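Local coordinates for protein sugar ABC transporter (Agrobacterium radiobacter, PDB 4RXT) that binds an arabinose in the cleft between its two lobes and probably delivers sugars to an ABC-type transporter as its solute-binding protein, at residues Ala205-Gln210 with Asp229-Phe235; Gly133-Thr139 with Ile194-Ser200. Residues are numbered along the deposited sequence.

Interaction 1: residues Ala205-Gln210 with Asp229-Phe235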
ATOM      1  N   ALA A 205      -9.875  -1.117   2.155  1.00 10.68           N
ATOM      2  CA  ALA A 205     -10.758   0.054   1.983  1.00 11.43           C
ATOM      3  C   ALA A 205     -11.982  -0.229   1.090  1.00 12.13           C
ATOM      4  O   ALA A 205     -13.086   0.192   1.392  1.00 11.09           O
ATOM      5  CB  ALA A 205      -9.970   1.217   1.429  1.00 12.14           C
ATOM      6  N   GLN A 206     -11.760  -0.955   0.014  1.00 10.93           N
ATOM      7  CA  GLN A 206     -12.878  -1.349  -0.876  1.00 10.93           C
ATOM      8  C   GLN A 206     -13.897  -2.156  -0.105  1.00 12.22           C
ATOM      9  O   GLN A 206     -15.077  -1.863  -0.139  1.00 12.37           O
ATOM     10  CB  GLN A 206     -12.349  -2.184  -2.049  1.00 12.98           C
ATOM     11  CG  GLN A 206     -11.463  -1.432  -3.041  1.00 15.33           C
ATOM     12  CD  GLN A 206     -10.673  -2.361  -3.963  1.00 14.09           C
ATOM     13  OE1 GLN A 206     -10.451  -3.551  -3.666  1.00 21.24           O
ATOM     14  NE2 GLN A 206     -10.275  -1.834  -5.103  1.00 18.74           N
ATOM     15  N   GLY A 207     -13.460  -3.230   0.520  1.00 12.37           N
ATOM     16  CA  GLY A 207     -14.361  -4.120   1.242  1.00 11.76           C
ATOM     17  C   GLY A 207     -15.044  -3.535   2.461  1.00 11.28           C
ATOM     18  O   GLY A 207     -16.249  -3.701   2.670  1.00 11.55           O
ATOM     19  N   VAL A 208     -14.269  -2.844   3.295  1.00 10.53           N
ATOM     20  CA  VAL A 208     -14.830  -2.208   4.491  1.00 12.45           C
ATOM     21  C   VAL A 208     -15.777  -1.055   4.107  1.00 13.64           C
ATOM     22  O   VAL A 208     -16.882  -0.918   4.668  1.00 11.86           O
ATOM     23  CB  VAL A 208     -13.706  -1.700   5.414  1.00 11.50           C
ATOM     24  CG1 VAL A 208     -14.249  -0.856   6.570  1.00 16.67           C
ATOM     25  CG2 VAL A 208     -12.939  -2.898   5.924  1.00 12.11           C
ATOM     26  N   GLY A 209     -15.355  -0.233   3.154  1.00 10.99           N
ATOM     27  CA  GLY A 209     -16.203   0.829   2.671  1.00 11.00           C
ATOM     28  C   GLY A 209     -17.512   0.271   2.152  1.00 11.70           C
ATOM     29  O   GLY A 209     -18.589   0.854   2.419  1.00 11.52           O
ATOM     30  N   GLN A 210     -17.429  -0.818   1.391  1.00 10.47           N
ATOM     31  CA  GLN A 210     -18.623  -1.478   0.814  1.00 13.22           C
ATOM     32  C   GLN A 210     -19.571  -1.897   1.936  1.00 13.09           C
ATOM     33  O   GLN A 210     -20.769  -1.706   1.868  1.00 13.57           O
ATOM     34  CB  GLN A 210     -18.243  -2.657  -0.076  1.00 14.90           C
ATOM     35  CG  GLN A 210     -19.364  -3.240  -0.935  1.00 16.85           C
ATOM     36  CD  GLN A 210     -19.787  -2.355  -2.093  1.00 34.13           C
ATOM     37  OE1 GLN A 210     -18.954  -1.894  -2.879  1.00 56.79           O
ATOM     38  NE2 GLN A 210     -21.079  -2.162  -2.235  1.00 51.70           N
ATOM     39  N   ASP A 229      -9.227   4.530  -5.682  1.00 15.93           N
ATOM     40  CA  ASP A 229      -9.760   3.994  -6.947  1.00 15.26           C
ATOM     41  C   ASP A 229     -11.167   4.599  -7.084  1.00 14.36           C
ATOM     42  O   ASP A 229     -11.610   5.301  -6.206  1.00 16.34           O
ATOM     43  CB  ASP A 229      -9.696   2.448  -7.028  1.00 16.81           C
ATOM     44  CG  ASP A 229     -10.699   1.729  -6.146  1.00 18.52           C
ATOM     45  OD1 ASP A 229     -11.349   2.305  -5.236  1.00 15.22           O
ATOM     46  OD2 ASP A 229     -10.849   0.516  -6.395  1.00 21.37           O
ATOM     47  N   ASP A 230     -11.863   4.294  -8.188  1.00 16.61           N
ATOM     48  CA  ASP A 230     -13.217   4.822  -8.436  1.00 18.74           C
ATOM     49  C   ASP A 230     -14.145   4.497  -7.266  1.00 17.90           C
ATOM     50  O   ASP A 230     -14.858   5.334  -6.765  1.00 17.63           O
ATOM     51  CB  ASP A 230     -13.788   4.213  -9.736  1.00 26.65           C
ATOM     52  CG  ASP A 230     -13.326   4.948 -10.993  1.00 40.30           C
ATOM     53  OD1 ASP A 230     -12.567   5.949 -10.876  1.00 73.55           O
ATOM     54  OD2 ASP A 230     -13.747   4.546 -12.115  1.00 85.19           O
ATOM     55  N   LYS A 231     -14.111   3.259  -6.815  1.00 13.86           N
ATOM     56  CA  LYS A 231     -15.009   2.822  -5.768  1.00 16.50           C
ATOM     57  C   LYS A 231     -14.741   3.562  -4.449  1.00 17.91           C
ATOM     58  O   LYS A 231     -15.683   4.071  -3.808  1.00 15.18           O
ATOM     59  CB  LYS A 231     -14.870   1.330  -5.586  1.00 19.99           C
ATOM     60  CG  LYS A 231     -15.720   0.770  -4.477  1.00 21.35           C
ATOM     61  CD  LYS A 231     -15.852  -0.746  -4.627  1.00 39.68           C
ATOM     62  CE  LYS A 231     -15.395  -1.475  -3.392  1.00 53.29           C
ATOM     63  NZ  LYS A 231     -14.875  -2.805  -3.812  1.00 73.02           N
ATOM     64  N   THR A 232     -13.472   3.554  -4.014  1.00 14.08           N
ATOM     65  CA  THR A 232     -13.146   4.183  -2.724  1.00 15.00           C
ATOM     66  C   THR A 232     -13.323   5.707  -2.763  1.00 12.83           C
ATOM     67  O   THR A 232     -13.699   6.313  -1.752  1.00 13.20           O
ATOM     68  CB  THR A 232     -11.768   3.824  -2.230  1.00 14.56           C
ATOM     69  OG1 THR A 232     -10.786   4.139  -3.219  1.00 14.44           O
ATOM     70  CG2 THR A 232     -11.762   2.354  -1.841  1.00 17.65           C
ATOM     71  N   LEU A 233     -13.047   6.321  -3.916  1.00 15.80           N
ATOM     72  CA  LEU A 233     -13.283   7.760  -4.060  1.00 17.60           C
ATOM     73  C   LEU A 233     -14.788   8.048  -4.022  1.00 13.75           C
ATOM     74  O   LEU A 233     -15.217   9.034  -3.436  1.00 16.31           O
ATOM     75  CB  LEU A 233     -12.624   8.309  -5.314  1.00 17.66           C
ATOM     76  CG  LEU A 233     -11.092   8.359  -5.249  1.00 23.76           C
ATOM     77  CD1 LEU A 233     -10.528   8.769  -6.613  1.00 24.93           C
ATOM     78  CD2 LEU A 233     -10.543   9.282  -4.160  1.00 17.36           C
ATOM     79  N   GLY A 234     -15.593   7.146  -4.574  1.00 15.27           N
ATOM     80  CA  GLY A 234     -17.058   7.241  -4.452  1.00 18.02           C
ATOM     81  C   GLY A 234     -17.515   7.196  -2.997  1.00 14.70           C
ATOM     82  O   GLY A 234     -18.372   7.975  -2.561  1.00 15.32           O
ATOM     83  N   PHE A 235     -16.884   6.313  -2.224  1.00 14.08           N
ATOM     84  CA  PHE A 235     -17.209   6.173  -0.796  1.00 13.25           C
ATOM     85  C   PHE A 235     -16.762   7.410  -0.005  1.00 12.57           C
ATOM     86  O   PHE A 235     -17.418   7.809   0.964  1.00 12.42           O
ATOM     87  CB  PHE A 235     -16.503   4.937  -0.183  1.00 13.07           C
ATOM     88  CG  PHE A 235     -17.013   3.593  -0.703  1.00 15.06           C
ATOM     89  CD1 PHE A 235     -18.333   3.431  -1.128  1.00 16.86           C
ATOM     90  CD2 PHE A 235     -16.184   2.522  -0.738  1.00 15.19           C
ATOM     91  CE1 PHE A 235     -18.788   2.218  -1.615  1.00 17.55           C
ATOM     92  CE2 PHE A 235     -16.621   1.302  -1.183  1.00 17.15           C
ATOM     93  CZ  PHE A 235     -17.921   1.127  -1.623  1.00 16.34           C
TER
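This is a helix-to-helix contact between neighbouring helices on one flank of the sugar-binding protein's C-terminal lobe. The axes of 205-210 and 230-235 run in roughly the same direction, 41° apart, and approach to 9.4 Å. The closeness depends on Gly209: Phe235 lays one face of its ring over the Gly209 backbone (Gly209 C to Phe235 CE2, 3.6 Å), where a CB would collide with the ring. Carbonyl oxygen Gln206 O sits at the ring edge, 3.7 Å from Phe235 CE2, as does Gln210 OE1, 3.4 Å from Phe235 CZ; the amide NE2 of Gln210 bonds instead to Glu214 on its own helix. One turn earlier, the methyl Thr232 CG2 packs against Ala205 CB at 3.9 Å. The N-terminal end is polar. Asp229 is the N-cap of helix 230-238: its OD1 accepts from Thr232 N at 2.7 Å and from Thr232 OG1 at 2.8 Å, while its OD2 takes a hydrogen bond from Gln206 NE2 at 2.7 Å. One carboxylate thus starts one helix and ties it to the other. The aliphatic chain of Lys231 reaches across the outer side, bringing NZ to 3.1 Å from Gln206 CB. Asn201 and Asp227, both arabinose-binding residues, lie close by in sequence, just ahead of these helices, as is usual in the beta-alpha repeats of a type I periplasmic binding protein.

Interaction 2: residues Gly133-Thr139 with Ile194-Ser200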
ATOM      1  N   GLY A 133     -14.089   5.832  22.115  1.00 17.57           N
ATOM      2  CA  GLY A 133     -14.855   4.764  21.549  1.00 15.33           C
ATOM      3  C   GLY A 133     -14.005   3.598  21.109  1.00 14.28           C
ATOM      4  O   GLY A 133     -12.762   3.641  21.128  1.00 17.08           O
ATOM      5  N   ASP A 134     -14.713   2.554  20.703  1.00 13.72           N
ATOM      6  CA  ASP A 134     -14.104   1.307  20.251  1.00 14.17           C
ATOM      7  C   ASP A 134     -13.756   1.361  18.788  1.00 12.42           C
ATOM      8  O   ASP A 134     -14.541   1.791  17.964  1.00 12.94           O
ATOM      9  CB  ASP A 134     -15.013   0.106  20.492  1.00 15.44           C
ATOM     10  CG  ASP A 134     -15.246  -0.175  21.964  1.00 18.00           C
ATOM     11  OD1 ASP A 134     -14.600   0.485  22.800  1.00 21.23           O
ATOM     12  OD2 ASP A 134     -16.043  -1.100  22.262  1.00 18.82           O
ATOM     13  N   VAL A 135     -12.525   0.978  18.480  1.00 11.67           N
ATOM     14  CA  VAL A 135     -12.058   0.984  17.103  1.00 11.32           C
ATOM     15  C   VAL A 135     -11.430  -0.354  16.750  1.00 10.66           C
ATOM     16  O   VAL A 135     -11.056  -1.142  17.630  1.00 13.28           O
ATOM     17  CB  VAL A 135     -11.069   2.144  16.844  1.00 12.76           C
ATOM     18  CG1 VAL A 135     -11.761   3.457  17.187  1.00 14.10           C
ATOM     19  CG2 VAL A 135      -9.715   1.976  17.559  1.00 16.40           C
ATOM     20  N   VAL A 136     -11.303  -0.590  15.444  1.00 10.39           N
ATOM     21  CA  VAL A 136     -10.732  -1.809  14.906  1.00 11.44           C
ATOM     22  C   VAL A 136      -9.748  -1.504  13.779  1.00 10.94           C
ATOM     23  O   VAL A 136      -9.809  -0.459  13.165  1.00 11.23           O
ATOM     24  CB  VAL A 136     -11.819  -2.815  14.426  1.00 13.17           C
ATOM     25  CG1 VAL A 136     -12.774  -3.136  15.561  1.00 13.90           C
ATOM     26  CG2 VAL A 136     -12.594  -2.334  13.232  1.00 15.68           C
ATOM     27  N   ILE A 137      -8.811  -2.420  13.571  1.00 10.04           N
ATOM     28  CA  ILE A 137      -7.929  -2.394  12.452  1.00 12.39           C
ATOM     29  C   ILE A 137      -8.111  -3.698  11.666  1.00 11.49           C
ATOM     30  O   ILE A 137      -8.223  -4.784  12.217  1.00 11.28           O
ATOM     31  CB  ILE A 137      -6.440  -2.131  12.843  1.00 13.77           C
ATOM     32  CG1 ILE A 137      -5.530  -2.170  11.621  1.00 13.89           C
ATOM     33  CG2 ILE A 137      -5.966  -3.096  13.905  1.00 14.81           C
ATOM     34  CD1 ILE A 137      -4.105  -1.703  11.853  1.00 16.39           C
ATOM     35  N   ILE A 138      -8.163  -3.543  10.345  1.00 10.80           N
ATOM     36  CA  ILE A 138      -8.282  -4.664   9.438  1.00 10.27           C
ATOM     37  C   ILE A 138      -7.180  -4.548   8.378  1.00 10.93           C
ATOM     38  O   ILE A 138      -7.076  -3.520   7.670  1.00 13.48           O
ATOM     39  CB  ILE A 138      -9.682  -4.748   8.770  1.00 15.26           C
ATOM     40  CG1 ILE A 138     -10.799  -4.696   9.817  1.00 14.52           C
ATOM     41  CG2 ILE A 138      -9.772  -6.005   7.883  1.00 18.42           C
ATOM     42  CD1 ILE A 138     -12.172  -4.484   9.224  1.00 18.23           C
ATOM     43  N   THR A 139      -6.393  -5.612   8.291  1.00 10.69           N
ATOM     44  CA  THR A 139      -5.185  -5.743   7.479  1.00 11.31           C
ATOM     45  C   THR A 139      -5.380  -6.836   6.421  1.00 11.46           C
ATOM     46  O   THR A 139      -5.883  -7.915   6.705  1.00 12.86           O
ATOM     47  CB  THR A 139      -3.942  -6.022   8.374  1.00 12.59           C
ATOM     48  OG1 THR A 139      -3.820  -4.956   9.315  1.00 14.64           O
ATOM     49  CG2 THR A 139      -2.683  -6.134   7.552  1.00 15.24           C
ATOM     50  N   ILE A 194     -18.554  -0.435  18.162  1.00 13.75           N
ATOM     51  CA  ILE A 194     -17.465  -0.008  17.267  1.00 13.99           C
ATOM     52  C   ILE A 194     -17.870   1.311  16.585  1.00 14.95           C
ATOM     53  O   ILE A 194     -18.974   1.400  16.032  1.00 18.59           O
ATOM     54  CB  ILE A 194     -17.127  -1.082  16.240  1.00 13.66           C
ATOM     55  CG1 ILE A 194     -16.405  -2.249  16.942  1.00 14.21           C
ATOM     56  CG2 ILE A 194     -16.257  -0.496  15.121  1.00 14.16           C
ATOM     57  CD1 ILE A 194     -16.418  -3.534  16.128  1.00 18.49           C
ATOM     58  N   VAL A 195     -17.009   2.331  16.683  1.00 13.19           N
ATOM     59  CA  VAL A 195     -17.259   3.640  16.031  1.00 13.89           C
ATOM     60  C   VAL A 195     -16.265   4.010  14.943  1.00 11.79           C
ATOM     61  O   VAL A 195     -16.436   4.959  14.165  1.00 12.38           O
ATOM     62  CB  VAL A 195     -17.290   4.802  17.041  1.00 16.17           C
ATOM     63  CG1 VAL A 195     -18.480   4.664  17.963  1.00 18.36           C
ATOM     64  CG2 VAL A 195     -16.002   4.865  17.841  1.00 16.60           C
ATOM     65  N   GLY A 196     -15.213   3.217  14.837  1.00 12.12           N
ATOM     66  CA  GLY A 196     -14.108   3.533  13.958  1.00 12.49           C
ATOM     67  C   GLY A 196     -13.345   2.321  13.450  1.00 12.25           C
ATOM     68  O   GLY A 196     -13.208   1.316  14.160  1.00 12.17           O
ATOM     69  N   VAL A 197     -12.806   2.426  12.240  1.00 10.84           N
ATOM     70  CA  VAL A 197     -12.084   1.363  11.589  1.00  9.78           C
ATOM     71  C   VAL A 197     -10.942   1.926  10.764  1.00  9.88           C
ATOM     72  O   VAL A 197     -11.143   2.910  10.017  1.00 12.89           O
ATOM     73  CB  VAL A 197     -12.990   0.583  10.587  1.00 12.77           C
ATOM     74  CG1 VAL A 197     -12.257  -0.617   9.994  1.00 12.65           C
ATOM     75  CG2 VAL A 197     -14.325   0.188  11.212  1.00 19.53           C
ATOM     76  N   PHE A 198      -9.764   1.299  10.903  1.00 10.48           N
ATOM     77  CA  PHE A 198      -8.628   1.531   9.988  1.00  9.58           C
ATOM     78  C   PHE A 198      -8.484   0.330   9.062  1.00 11.72           C
ATOM     79  O   PHE A 198      -8.257  -0.775   9.513  1.00 11.86           O
ATOM     80  CB  PHE A 198      -7.337   1.779  10.816  1.00 11.07           C
ATOM     81  CG  PHE A 198      -6.106   1.969   9.985  1.00 11.71           C
ATOM     82  CD1 PHE A 198      -6.131   2.650   8.776  1.00 11.98           C
ATOM     83  CD2 PHE A 198      -4.894   1.472  10.432  1.00 11.76           C
ATOM     84  CE1 PHE A 198      -4.985   2.833   8.025  1.00 12.74           C
ATOM     85  CE2 PHE A 198      -3.729   1.650   9.688  1.00 15.28           C
ATOM     86  CZ  PHE A 198      -3.763   2.333   8.487  1.00 11.77           C
ATOM     87  N   ALA A 199      -8.677   0.582   7.760  1.00 10.55           N
ATOM     88  CA  ALA A 199      -8.569  -0.387   6.635  1.00 10.33           C
ATOM     89  C   ALA A 199      -7.304  -0.033   5.864  1.00 11.77           C
ATOM     90  O   ALA A 199      -7.254   0.931   5.122  1.00 12.74           O
ATOM     91  CB  ALA A 199      -9.796  -0.293   5.727  1.00 12.08           C
ATOM     92  N   SER A 200      -6.238  -0.804   6.100  1.00 12.21           N
ATOM     93  CA  SER A 200      -4.901  -0.250   5.869  1.00 12.63           C
ATOM     94  C   SER A 200      -4.296  -0.399   4.460  1.00 11.21           C
ATOM     95  O   SER A 200      -3.105  -0.163   4.279  1.00 12.00           O
ATOM     96  CB  SER A 200      -3.921  -0.814   6.860  1.00 12.66           C
ATOM     97  OG  SER A 200      -3.829  -2.205   6.652  1.00 13.62           O
TER
HETATM   98  O   HOH W   1      -2.126  -2.826   8.644  1.00 12.49           O
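Branched aliphatic side chains form the apolar centre of this pairing of parallel strands. On one face of the sheet Val136 CG2 meets Val197 CG2 at 3.7 Å, Val136 CG1 touches Ile194 CD1 at 3.7 Å, and Ile138 CD1 rests 3.9 Å from Val197 CG1; helices 177-190 and 202-214 cover this face. On the other, Ile137 CD1 packs on Phe198 CD2 at 3.6 Å, Phe198 stacks with Phe154, and Val135 lies under helix 109-128. Gly196 leaves room there, since a CB would crowd Val135 CG1. Between the faces, strand 194-199 donates and accepts in turn: Val136 N to Gly196 O (3.0 Å), Phe198 N to Val136 O (2.9 Å), Ile138 N to Phe198 O (2.9 Å) and, past the strand end, Ser200 N to Ile138 O (3.2 Å). At the opposite end Val195 N bonds to Asp134 O at 2.8 Å, and Gly133, whose positive phi suits glycine, passes close to the Val195 side chain. The C-terminal edge turns polar: a water bridges the hydroxyls, 2.8 Å from Thr139 OG1 and 2.7 Å from Ser200 OG. Ser200 O also accepts from Arg150, an arabinose-binding residue, and Asn201, another, follows directly. Hydrophobic strands whose C-terminal ends face the ligand are characteristic of the Rossmann-like central sheet in a periplasmic binding protein lobe.

Overall arrangement
Both contacts belong to the same lobe and are joined through the chain, because strand 194-199 of interaction 2 leads straight into helix 202-214 of interaction 1. That helix lies on the sheet: Val208, which faces away from 229-235, packs its CG2 against Ile138 CD1 at 3.7 Å and its CG1 against Val197 CG1 at 4.0 Å. Interaction 2 is the buried one, held by regular backbone hydrogen bonds and aliphatic packing; interaction 1 is partly buried and relies on side chains, with an aromatic ring on glycine and a glutamine-aspartate bond. Their centres are 15 Å apart, and each has an end near arabinose-binding residues, Asn201 being close to both.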